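Local coordinates for protein putative peptidase (Parabacteroides merdae, PDB 4L8K) that probably hydrolyses peptide bonds as a serine peptidase of family S41, at residues S7-F12 and Y40-D46; F12-W16 and W33-Y37; K29-W33 and M60-D66; L178-Q183 and P269-K275. One frame throughout, in Å; residues are numbered along the deposited sequence.

Contact 1: residues S7-F12 and Y40-D46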
# COMPACT_ATOMS: atom_id res chain seq x y z
N SER A 7 1.33 -36.46 -1.00
CA SER A 7 -0.01 -36.66 -1.57
C SER A 7 -0.87 -35.37 -1.66
O SER A 7 -0.78 -34.49 -0.79
CB SER A 7 -0.76 -37.73 -0.77
OG SER A 7 -1.44 -37.21 0.36
N PRO A 8 -1.78 -35.29 -2.66
CA PRO A 8 -2.63 -34.10 -2.80
C PRO A 8 -3.50 -33.84 -1.57
O PRO A 8 -3.65 -32.68 -1.16
CB PRO A 8 -3.48 -34.43 -4.03
CG PRO A 8 -2.60 -35.29 -4.85
CD PRO A 8 -1.98 -36.20 -3.81
N ARG A 9 -4.04 -34.89 -0.96
CA ARG A 9 -4.90 -34.72 0.20
C ARG A 9 -4.12 -34.20 1.43
O ARG A 9 -4.67 -33.38 2.16
CB ARG A 9 -5.70 -35.99 0.50
CG ARG A 9 -6.78 -36.24 -0.58
CD ARG A 9 -7.90 -37.16 -0.15
NE ARG A 9 -8.53 -36.72 1.09
CZ ARG A 9 -9.50 -35.81 1.18
NH1 ARG A 9 -10.00 -35.26 0.08
NH2 ARG A 9 -9.98 -35.46 2.36
N ASP A 10 -2.83 -34.58 1.59
CA ASP A 10 -1.98 -34.10 2.68
C ASP A 10 -1.68 -32.62 2.52
O ASP A 10 -1.68 -31.89 3.51
CB ASP A 10 -0.66 -34.88 2.74
CG ASP A 10 -0.78 -36.31 3.25
OD1 ASP A 10 -1.82 -36.63 3.88
OD2 ASP A 10 0.16 -37.10 3.03
N ASN A 11 -1.46 -32.17 1.27
CA ASN A 11 -1.20 -30.77 0.95
C ASN A 11 -2.49 -29.96 1.06
O ASN A 11 -2.45 -28.84 1.56
CB ASN A 11 -0.56 -30.64 -0.41
CG ASN A 11 0.87 -31.10 -0.33
OD1 ASN A 11 1.75 -30.39 0.15
ND2 ASN A 11 1.11 -32.36 -0.65
N PHE A 12 -3.63 -30.54 0.68
CA PHE A 12 -4.93 -29.89 0.88
C PHE A 12 -5.15 -29.61 2.39
O PHE A 12 -5.43 -28.47 2.78
CB PHE A 12 -6.08 -30.75 0.30
CG PHE A 12 -7.43 -30.49 0.92
CD1 PHE A 12 -8.05 -29.24 0.80
CD2 PHE A 12 -8.09 -31.49 1.64
CE1 PHE A 12 -9.29 -29.00 1.42
CE2 PHE A 12 -9.34 -31.26 2.22
CZ PHE A 12 -9.93 -30.01 2.11
N TYR A 40 -14.09 -28.45 -0.72
CA TYR A 40 -12.80 -28.84 -1.32
C TYR A 40 -12.35 -30.24 -0.90
O TYR A 40 -11.59 -30.87 -1.64
CB TYR A 40 -11.73 -27.78 -1.01
CG TYR A 40 -11.93 -26.55 -1.87
CD1 TYR A 40 -12.86 -25.56 -1.51
CD2 TYR A 40 -11.26 -26.40 -3.08
CE1 TYR A 40 -13.08 -24.44 -2.32
CE2 TYR A 40 -11.50 -25.31 -3.91
CZ TYR A 40 -12.39 -24.32 -3.51
OH TYR A 40 -12.60 -23.22 -4.30
N ASN A 41 -12.87 -30.75 0.22
CA ASN A 41 -12.62 -32.11 0.70
C ASN A 41 -13.10 -33.12 -0.36
O ASN A 41 -12.42 -34.12 -0.60
CB ASN A 41 -13.33 -32.34 2.03
CG ASN A 41 -13.20 -33.73 2.59
OD1 ASN A 41 -12.11 -34.28 2.68
ND2 ASN A 41 -14.31 -34.30 3.00
N LEU A 42 -14.24 -32.80 -1.02
CA LEU A 42 -14.87 -33.63 -2.05
C LEU A 42 -14.20 -33.48 -3.40
O LEU A 42 -14.36 -34.35 -4.27
CB LEU A 42 -16.37 -33.30 -2.20
CG LEU A 42 -17.25 -33.42 -0.94
CD1 LEU A 42 -18.58 -32.73 -1.14
CD2 LEU A 42 -17.47 -34.87 -0.55
N LEU A 43 -13.44 -32.40 -3.59
CA LEU A 43 -12.79 -32.10 -4.86
C LEU A 43 -11.35 -32.62 -4.94
O LEU A 43 -10.94 -33.09 -6.01
CB LEU A 43 -12.82 -30.58 -5.14
CG LEU A 43 -14.23 -29.96 -5.33
CD1 LEU A 43 -14.18 -28.47 -5.34
CD2 LEU A 43 -14.84 -30.39 -6.61
N VAL A 44 -10.58 -32.57 -3.84
CA VAL A 44 -9.19 -33.02 -3.86
C VAL A 44 -9.14 -34.56 -3.79
O VAL A 44 -9.69 -35.17 -2.88
CB VAL A 44 -8.35 -32.35 -2.74
CG1 VAL A 44 -6.90 -32.79 -2.82
CG2 VAL A 44 -8.47 -30.82 -2.79
N LYS A 45 -8.49 -35.18 -4.80
CA LYS A 45 -8.29 -36.64 -4.88
C LYS A 45 -6.81 -36.94 -5.00
O LYS A 45 -6.10 -36.21 -5.69
CB LYS A 45 -9.04 -37.26 -6.09
CG LYS A 45 -10.47 -36.76 -6.32
CD LYS A 45 -11.47 -37.49 -5.43
CE LYS A 45 -12.89 -37.06 -5.64
NZ LYS A 45 -13.74 -37.38 -4.46
N ASP A 46 -6.34 -38.05 -4.41
CA ASP A 46 -4.92 -38.43 -4.47
C ASP A 46 -4.46 -38.85 -5.89
O ASP A 46 -3.26 -38.97 -6.12
CB ASP A 46 -4.61 -39.53 -3.45
CG ASP A 46 -4.32 -38.99 -2.05
OD1 ASP A 46 -4.10 -37.76 -1.91
OD2 ASP A 46 -4.29 -39.80 -1.09

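Contact 2: residues F12-W16 and W33-Y37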
# COMPACT_ATOMS: atom_id res chain seq x y z
N PHE A 12 -3.63 -30.54 0.68
CA PHE A 12 -4.93 -29.89 0.88
C PHE A 12 -5.15 -29.61 2.39
O PHE A 12 -5.43 -28.47 2.78
CB PHE A 12 -6.08 -30.75 0.30
CG PHE A 12 -7.43 -30.49 0.92
CD1 PHE A 12 -8.05 -29.24 0.80
CD2 PHE A 12 -8.09 -31.49 1.64
CE1 PHE A 12 -9.29 -29.00 1.42
CE2 PHE A 12 -9.34 -31.26 2.22
CZ PHE A 12 -9.93 -30.01 2.11
N GLU A 13 -5.02 -30.67 3.22
CA GLU A 13 -5.19 -30.61 4.67
C GLU A 13 -4.26 -29.58 5.30
O GLU A 13 -4.73 -28.75 6.07
CB GLU A 13 -4.96 -31.99 5.33
CG GLU A 13 -6.01 -33.05 4.99
CD GLU A 13 -7.39 -32.93 5.60
OE1 GLU A 13 -7.59 -32.10 6.52
OE2 GLU A 13 -8.28 -33.71 5.17
N ALA A 14 -2.96 -29.61 4.95
CA ALA A 14 -1.95 -28.69 5.48
C ALA A 14 -2.25 -27.24 5.11
O ALA A 14 -2.23 -26.39 6.00
CB ALA A 14 -0.57 -29.07 4.96
N LEU A 15 -2.58 -26.96 3.83
CA LEU A 15 -2.92 -25.63 3.36
C LEU A 15 -4.18 -25.09 4.06
O LEU A 15 -4.18 -23.94 4.49
CB LEU A 15 -3.08 -25.58 1.82
CG LEU A 15 -3.45 -24.20 1.23
CD1 LEU A 15 -2.43 -23.11 1.62
CD2 LEU A 15 -3.63 -24.25 -0.25
N TRP A 16 -5.25 -25.92 4.18
CA TRP A 16 -6.48 -25.49 4.85
C TRP A 16 -6.20 -25.10 6.32
O TRP A 16 -6.70 -24.08 6.79
CB TRP A 16 -7.56 -26.60 4.77
CG TRP A 16 -8.88 -26.11 5.31
CD1 TRP A 16 -9.83 -25.40 4.63
CD2 TRP A 16 -9.29 -26.11 6.69
NE1 TRP A 16 -10.85 -25.04 5.48
CE2 TRP A 16 -10.55 -25.46 6.75
CE3 TRP A 16 -8.77 -26.67 7.87
CZ2 TRP A 16 -11.29 -25.36 7.94
CZ3 TRP A 16 -9.50 -26.56 9.05
CH2 TRP A 16 -10.74 -25.91 9.08
N TRP A 33 -14.89 -20.72 6.43
CA TRP A 33 -13.74 -21.57 6.15
C TRP A 33 -14.02 -23.06 6.41
O TRP A 33 -13.38 -23.90 5.79
CB TRP A 33 -12.50 -21.09 6.92
CG TRP A 33 -11.20 -21.56 6.33
CD1 TRP A 33 -10.22 -22.26 6.96
CD2 TRP A 33 -10.73 -21.34 4.98
NE1 TRP A 33 -9.16 -22.50 6.11
CE2 TRP A 33 -9.45 -21.95 4.88
CE3 TRP A 33 -11.24 -20.66 3.86
CZ2 TRP A 33 -8.71 -21.95 3.69
CZ3 TRP A 33 -10.49 -20.61 2.69
CH2 TRP A 33 -9.25 -21.26 2.61
N ASP A 34 -15.01 -23.38 7.26
CA ASP A 34 -15.43 -24.77 7.52
C ASP A 34 -16.20 -25.33 6.32
O ASP A 34 -16.04 -26.51 6.01
CB ASP A 34 -16.29 -24.86 8.80
CG ASP A 34 -15.52 -24.82 10.11
OD1 ASP A 34 -14.32 -25.16 10.11
OD2 ASP A 34 -16.14 -24.48 11.15
N ASP A 35 -17.04 -24.50 5.65
CA ASP A 35 -17.80 -24.90 4.46
C ASP A 35 -16.87 -25.02 3.26
O ASP A 35 -17.14 -25.80 2.35
CB ASP A 35 -18.95 -23.91 4.13
CG ASP A 35 -19.94 -23.62 5.26
OD1 ASP A 35 -20.08 -24.47 6.18
OD2 ASP A 35 -20.61 -22.55 5.20
N VAL A 36 -15.76 -24.22 3.26
CA VAL A 36 -14.71 -24.26 2.25
C VAL A 36 -14.00 -25.63 2.39
O VAL A 36 -13.72 -26.29 1.38
CB VAL A 36 -13.73 -23.04 2.35
CG1 VAL A 36 -12.43 -23.29 1.60
CG2 VAL A 36 -14.39 -21.76 1.84
N TYR A 37 -13.78 -26.07 3.66
CA TYR A 37 -13.18 -27.39 3.89
C TYR A 37 -14.09 -28.49 3.31
O TYR A 37 -13.59 -29.34 2.59
CB TYR A 37 -12.90 -27.67 5.38
CG TYR A 37 -12.30 -29.04 5.60
CD1 TYR A 37 -10.93 -29.24 5.51
CD2 TYR A 37 -13.12 -30.15 5.80
CE1 TYR A 37 -10.38 -30.52 5.64
CE2 TYR A 37 -12.58 -31.44 5.91
CZ TYR A 37 -11.21 -31.61 5.85
OH TYR A 37 -10.68 -32.88 5.99

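Contact 3: residues K29-W33 and M60-D66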
# COMPACT_ATOMS: atom_id res chain seq x y z
N LYS A 29 -14.89 -11.63 5.55
CA LYS A 29 -15.15 -12.41 4.34
C LYS A 29 -16.54 -13.07 4.36
O LYS A 29 -16.97 -13.57 5.39
CB LYS A 29 -14.06 -13.48 4.13
CG LYS A 29 -12.61 -12.96 4.18
CD LYS A 29 -12.36 -11.82 3.16
CE LYS A 29 -10.97 -11.25 3.23
NZ LYS A 29 -10.63 -10.52 1.99
N ASP A 30 -17.22 -13.09 3.20
CA ASP A 30 -18.55 -13.67 3.03
C ASP A 30 -18.55 -15.20 3.15
O ASP A 30 -19.62 -15.76 3.35
CB ASP A 30 -19.21 -13.25 1.69
CG ASP A 30 -18.33 -13.19 0.44
OD1 ASP A 30 -17.74 -14.23 0.07
OD2 ASP A 30 -18.35 -12.13 -0.23
N VAL A 31 -17.40 -15.87 2.99
CA VAL A 31 -17.33 -17.33 3.11
C VAL A 31 -17.03 -17.75 4.55
O VAL A 31 -16.48 -16.98 5.34
CB VAL A 31 -16.33 -18.02 2.13
CG1 VAL A 31 -16.79 -17.91 0.68
CG2 VAL A 31 -14.90 -17.52 2.31
N ASP A 32 -17.39 -19.01 4.86
CA ASP A 32 -17.12 -19.74 6.09
C ASP A 32 -16.04 -20.76 5.72
O ASP A 32 -16.24 -21.56 4.80
CB ASP A 32 -18.41 -20.40 6.63
CG ASP A 32 -18.31 -21.16 7.96
OD1 ASP A 32 -17.18 -21.53 8.37
OD2 ASP A 32 -19.37 -21.44 8.56
N TRP A 33 -14.89 -20.72 6.43
CA TRP A 33 -13.74 -21.57 6.15
C TRP A 33 -14.02 -23.06 6.41
O TRP A 33 -13.38 -23.90 5.79
CB TRP A 33 -12.50 -21.09 6.92
CG TRP A 33 -11.20 -21.56 6.33
CD1 TRP A 33 -10.22 -22.26 6.96
CD2 TRP A 33 -10.73 -21.34 4.98
NE1 TRP A 33 -9.16 -22.50 6.11
CE2 TRP A 33 -9.45 -21.95 4.88
CE3 TRP A 33 -11.24 -20.66 3.86
CZ2 TRP A 33 -8.71 -21.95 3.69
CZ3 TRP A 33 -10.49 -20.61 2.69
CH2 TRP A 33 -9.25 -21.26 2.61
N MSE A 60 -9.24 -22.45 -3.88
CA MSE A 60 -9.57 -22.49 -2.45
C MSE A 60 -9.10 -21.22 -1.77
O MSE A 60 -9.86 -20.65 -0.99
CB MSE A 60 -8.97 -23.71 -1.77
CG MSE A 60 -9.56 -23.96 -0.41
SE MSE A 60 -8.84 -25.49 0.53
CE MSE A 60 -7.17 -24.75 1.09
N LEU A 61 -7.86 -20.76 -2.07
CA LEU A 61 -7.36 -19.52 -1.47
C LEU A 61 -8.13 -18.32 -2.01
O LEU A 61 -8.43 -17.41 -1.24
CB LEU A 61 -5.85 -19.32 -1.67
CG LEU A 61 -4.92 -20.40 -1.09
CD1 LEU A 61 -3.48 -19.99 -1.31
CD2 LEU A 61 -5.16 -20.63 0.41
N ALA A 62 -8.54 -18.36 -3.28
CA ALA A 62 -9.30 -17.26 -3.90
C ALA A 62 -10.71 -17.11 -3.27
O ALA A 62 -11.36 -16.09 -3.48
CB ALA A 62 -9.38 -17.44 -5.40
N GLU A 63 -11.15 -18.08 -2.46
CA GLU A 63 -12.44 -18.00 -1.74
C GLU A 63 -12.48 -16.80 -0.77
O GLU A 63 -13.55 -16.25 -0.54
CB GLU A 63 -12.73 -19.30 -0.97
CG GLU A 63 -12.98 -20.51 -1.86
CD GLU A 63 -14.37 -20.67 -2.45
OE1 GLU A 63 -15.34 -20.10 -1.90
OE2 GLU A 63 -14.49 -21.44 -3.44
N VAL A 64 -11.31 -16.39 -0.23
CA VAL A 64 -11.24 -15.24 0.68
C VAL A 64 -11.06 -13.93 -0.11
O VAL A 64 -10.96 -12.89 0.52
CB VAL A 64 -10.21 -15.37 1.84
CG1 VAL A 64 -10.55 -16.55 2.75
CG2 VAL A 64 -8.76 -15.44 1.34
N LYS A 65 -11.01 -13.96 -1.46
CA LYS A 65 -10.93 -12.77 -2.33
C LYS A 65 -9.92 -11.75 -1.81
O LYS A 65 -10.27 -10.59 -1.56
CB LYS A 65 -12.33 -12.13 -2.47
CG LYS A 65 -13.34 -13.07 -3.12
CD LYS A 65 -14.72 -12.46 -3.07
CE LYS A 65 -15.80 -13.37 -3.59
NZ LYS A 65 -15.62 -13.72 -5.03
N ASP A 66 -8.66 -12.20 -1.65
CA ASP A 66 -7.60 -11.41 -1.06
C ASP A 66 -6.40 -11.26 -2.02
O ASP A 66 -5.72 -12.25 -2.34
CB ASP A 66 -7.18 -12.08 0.26
CG ASP A 66 -6.10 -11.36 1.03
OD1 ASP A 66 -5.67 -10.28 0.58
OD2 ASP A 66 -5.70 -11.88 2.09
O HOH W 1 -15.01 -14.08 0.66

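Contact 4: residues L178-Q183 and P269-K275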
# COMPACT_ATOMS: atom_id res chain seq x y z
N LEU A 178 0.81 9.12 17.83
CA LEU A 178 0.33 7.76 17.70
C LEU A 178 0.03 7.58 16.22
O LEU A 178 -0.68 8.41 15.66
CB LEU A 178 -0.92 7.59 18.60
CG LEU A 178 -1.69 6.26 18.44
CD1 LEU A 178 -0.90 5.10 19.01
CD2 LEU A 178 -3.07 6.35 19.08
N THR A 179 0.60 6.55 15.55
CA THR A 179 0.39 6.33 14.11
C THR A 179 -0.70 5.29 13.84
O THR A 179 -1.28 5.24 12.76
CB THR A 179 1.70 5.94 13.41
OG1 THR A 179 2.10 4.62 13.81
CG2 THR A 179 2.82 6.94 13.63
N GLY A 180 -0.96 4.48 14.85
CA GLY A 180 -1.94 3.41 14.78
C GLY A 180 -1.55 2.30 15.71
O GLY A 180 -0.83 2.52 16.69
N TYR A 181 -2.06 1.09 15.41
CA TYR A 181 -1.87 -0.09 16.23
C TYR A 181 -1.56 -1.32 15.40
O TYR A 181 -1.93 -1.40 14.22
CB TYR A 181 -3.16 -0.40 17.05
CG TYR A 181 -3.63 0.73 17.95
CD1 TYR A 181 -4.47 1.73 17.48
CD2 TYR A 181 -3.30 0.74 19.31
CE1 TYR A 181 -4.90 2.77 18.30
CE2 TYR A 181 -3.75 1.76 20.15
CZ TYR A 181 -4.54 2.78 19.64
OH TYR A 181 -5.01 3.78 20.46
N THR A 182 -0.93 -2.32 16.05
CA THR A 182 -0.69 -3.64 15.47
C THR A 182 -1.27 -4.69 16.41
O THR A 182 -1.33 -4.47 17.61
CB THR A 182 0.81 -3.89 15.15
OG1 THR A 182 1.59 -3.78 16.35
CG2 THR A 182 1.37 -2.95 14.07
N GLN A 183 -1.73 -5.79 15.85
CA GLN A 183 -2.24 -6.97 16.56
C GLN A 183 -1.54 -8.16 15.98
O GLN A 183 -1.18 -8.13 14.82
CB GLN A 183 -3.75 -7.13 16.35
CG GLN A 183 -4.59 -6.11 17.06
CD GLN A 183 -6.03 -6.52 16.99
OE1 GLN A 183 -6.71 -6.29 16.00
NE2 GLN A 183 -6.54 -7.12 18.05
N PRO A 269 -2.89 -7.84 11.50
CA PRO A 269 -3.77 -6.71 11.20
C PRO A 269 -3.13 -5.38 11.69
O PRO A 269 -2.61 -5.30 12.80
CB PRO A 269 -5.05 -7.00 12.00
CG PRO A 269 -4.90 -8.38 12.51
CD PRO A 269 -3.45 -8.68 12.58
N VAL A 270 -3.13 -4.36 10.82
CA VAL A 270 -2.66 -3.02 11.13
C VAL A 270 -3.92 -2.17 11.27
O VAL A 270 -4.79 -2.22 10.39
CB VAL A 270 -1.64 -2.45 10.11
CG1 VAL A 270 -1.45 -0.94 10.28
CG2 VAL A 270 -0.30 -3.17 10.21
N LEU A 271 -4.04 -1.44 12.40
CA LEU A 271 -5.19 -0.61 12.66
C LEU A 271 -4.82 0.86 12.65
O LEU A 271 -3.72 1.22 13.04
CB LEU A 271 -5.86 -0.97 14.02
CG LEU A 271 -6.01 -2.46 14.37
CD1 LEU A 271 -6.48 -2.63 15.78
CD2 LEU A 271 -6.96 -3.15 13.41
N ASP A 272 -5.78 1.71 12.26
CA ASP A 272 -5.56 3.15 12.30
C ASP A 272 -5.76 3.66 13.77
O ASP A 272 -5.98 2.85 14.67
CB ASP A 272 -6.46 3.88 11.28
CG ASP A 272 -7.97 3.73 11.45
OD1 ASP A 272 -8.42 3.45 12.59
OD2 ASP A 272 -8.69 3.95 10.46
N VAL A 273 -5.68 4.99 14.00
CA VAL A 273 -5.83 5.58 15.33
C VAL A 273 -7.27 5.37 15.91
O VAL A 273 -7.47 5.51 17.11
CB VAL A 273 -5.41 7.07 15.39
CG1 VAL A 273 -3.91 7.22 15.14
CG2 VAL A 273 -6.23 7.94 14.41
N ASN A 274 -8.24 5.01 15.06
CA ASN A 274 -9.62 4.74 15.50
C ASN A 274 -9.84 3.22 15.64
O ASN A 274 -10.99 2.78 15.78
CB ASN A 274 -10.65 5.35 14.52
CG ASN A 274 -10.41 6.81 14.26
OD1 ASN A 274 -10.24 7.63 15.17
ND2 ASN A 274 -10.33 7.16 12.99
N LYS A 275 -8.72 2.44 15.59
CA LYS A 275 -8.67 0.99 15.73
C LYS A 275 -9.44 0.28 14.57
O LYS A 275 -9.93 -0.84 14.73
CB LYS A 275 -9.16 0.55 17.12
CG LYS A 275 -8.16 0.90 18.21
CD LYS A 275 -8.67 0.58 19.59
CE LYS A 275 -7.64 0.99 20.62
NZ LYS A 275 -8.14 0.79 22.01
O HOH W 2 -3.76 5.67 11.76
O HOH W 3 -6.44 5.67 19.38

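Contact 1: residues S7-F12 and Y40-D46
Arg-9 reaches from the first turn of helix 8-22 to residues 40-46, where its two terminal nitrogens meet three oxygens. NH1 donates to Asn-41 O at 2.8 Å, in the carbonyl plane and on a lone pair, and also to Val-44 O, which lies in the guanidinium plane. NH2 also comes to Asn-41 OD1, at a distance too short to be trusted in detail, with the amide turned 65° from the guanidinium plane. The bend at chi3 (54°) swings the guanidinium onto the carbonyls of Asn-41 and Val-44. An alanine here is likely to leave Asn-41 O and Val-44 O without these donors. At the start of helix 8-22 the Asp-46 side chain accepts in turn: OD1 takes Arg-9 N at 3.0 Å (N-H...O angle 162°), while Ser-7 OG, the N-cap, accepts from Asp-10 N. Val-44 wedges between these polar ends, its CG1 3.8 Å from Phe-12 CB and also touching Pro-8 CB. Beyond it, the Phe-12 ring takes Tyr-40 O over one face. The start of helix 8-22 is thus tied to the chain following the antiparallel helix 33-43, a helical-hairpin arrangement with N-terminal capping.

Contact 2: residues F12-W16 and W33-Y37
The Trp-16 indole is sandwiched: Trp-33 lies on one face, and Tyr-37 CB sits over the other, 3.7 Å from the Trp-16 five-membered-ring centroid in a CH-pi contact. The two indoles form an offset stack, five-membered rings 3.7 Å apart and 7° from parallel, running in opposite directions. That reversal brings each NE1 to the other residue's carbonyl. Trp-33 NE1 donates to Trp-16 O at 3.0 Å, almost straight (177°), and Trp-16 NE1 to Trp-33 O at 2.8 Å; both oxygens lie in the plane of the donating ring. Trp-33 O also accepts from Tyr-37 N, from the opposite face of its carbonyl plane. At the outer edge of Trp-16, Asp-34 OD1 approaches CZ2. With Phe-12, these rings make an aromatic cluster between the antiparallel helices 8-22 and 33-43, whose short-segment axes approach to 11.8 Å. A leucine in place of Trp-16 would probably leave Trp-33 without its stacking partner and its O without the indole donor, and open a gap under Tyr-37. The Tyr-37 ring turns its edge to the Trp-16 face. Its OH donates to the syn lone pair of Glu-13 OE2 at 2.7 Å, while Phe-12 CZ packs obliquely against CE1.

Contact 3: residues K29-W33 and M60-D66
Met-60, a selenomethionine in the last part of helix 50-61, meets the six-membered ring of Trp-33. Its backbone O lies at the ring edge, 3.7 Å from Trp-33 CH2, while CG and CE of Met-60 touch the same end of the indole; the selenium makes an oblique Met-aromatic contact, 5.4 Å from the ring centroid. The backbone O of Glu-63 is met by Val-31 CG2 at 3.4 Å, and a water bridges it to Asp-30 OD1, donating to both oxygens. The carboxylate of Glu-63 brings OE1 beside Val-31 CG1, but its polar partners are Arg-39, in a salt bridge, and Tyr-40 OH. Val-64 then presents CG1 to Trp-33 CZ3 at 4.1 Å, and its carbonyl holds the lysine. Lys-29 NZ donates to Val-64 O at 2.8 Å, nearly along the C=O axis. The bend of the Lys-29 chain at chi2 (-56°) brings CD and CE alongside the same oxygen. Lys-65 adds CE at the margin, near Asp-30 OD1. Asp-66 brings CB close to Lys-29 NZ, and its carboxylate is bound by Tyr-23, His-68 and Thr-69. The loop joining helices 8-22 and 33-43 is thereby pinned to the C-terminal end of helix 50-61, with Met-19 of helix 8-22 against Trp-33 and Val-36 of helix 33-43 against Met-60.

Contact 4: residues L178-Q183 and P269-K275
Strand 270-271 adds an edge to a small antiparallel sheet beside strand 177-182, whose other neighbour is strand 197-201, and leaves it through a type I turn from Asp-272 to Lys-275. Tyr-181 and Leu-271 are a hydrogen-bonded pair: Tyr-181 N donates to Leu-271 O at 2.9 Å and Leu-271 N to Tyr-181 O at 2.8 Å. Gln-183 N continues the ladder to Pro-269 O. Gly-180 brings its CA to 3.3 Å from Leu-271 O, where a CB would clash. The Tyr-181 ring carries the side-chain contact. With CG anti to its carbonyl carbon (chi1 -57°), it leans over the turn, and Lys-275 CE lies over one face, 4.0 Å from the Tyr-181 centroid, in a CH-pi contact. Asp-272 O and Val-273 O come at the ring edge, and a water links Tyr-181 OH to Val-273 O. Val-273 CG1 packs on Leu-178 CG at 4.1 Å. Within the turn, Asp-272 OD1 accepts from Asn-274 N, an Asx turn. On the side of Tyr-181 and Leu-271, Gln-183 OE1 touches Leu-271 CD1 while its NE2 is bound to Thr-194 O. Backbone bonds therefore set the register, while the tyrosine, its water and the lysine methylenes fasten the turn to the neighbouring strand.

How the contacts relate
Contacts 1, 2 and 3 belong to one helical bundle. Contacts 1 and 2 share Phe-12, and their centres are 10 Å apart along helices 8-22 and 33-43; contacts 2 and 3 share Trp-33, with centres 11 Å apart. Met-60 of contact 3 joins all three: its SE lies 3.6 Å from Phe-12 CE1, and its CG 3.6 Å from Val-36 CG1. The hydrogen bond between Tyr-40 and Glu-63 is a further tie between contacts 1 and 3. Contact 4 stands apart, in the S41 peptidase family region, its nearest atoms about 11 Å from contact 3 and about 22 Å from contact 1. There Thr-179 OG1 binds an MPD molecule, probably from the crystallisation liquor.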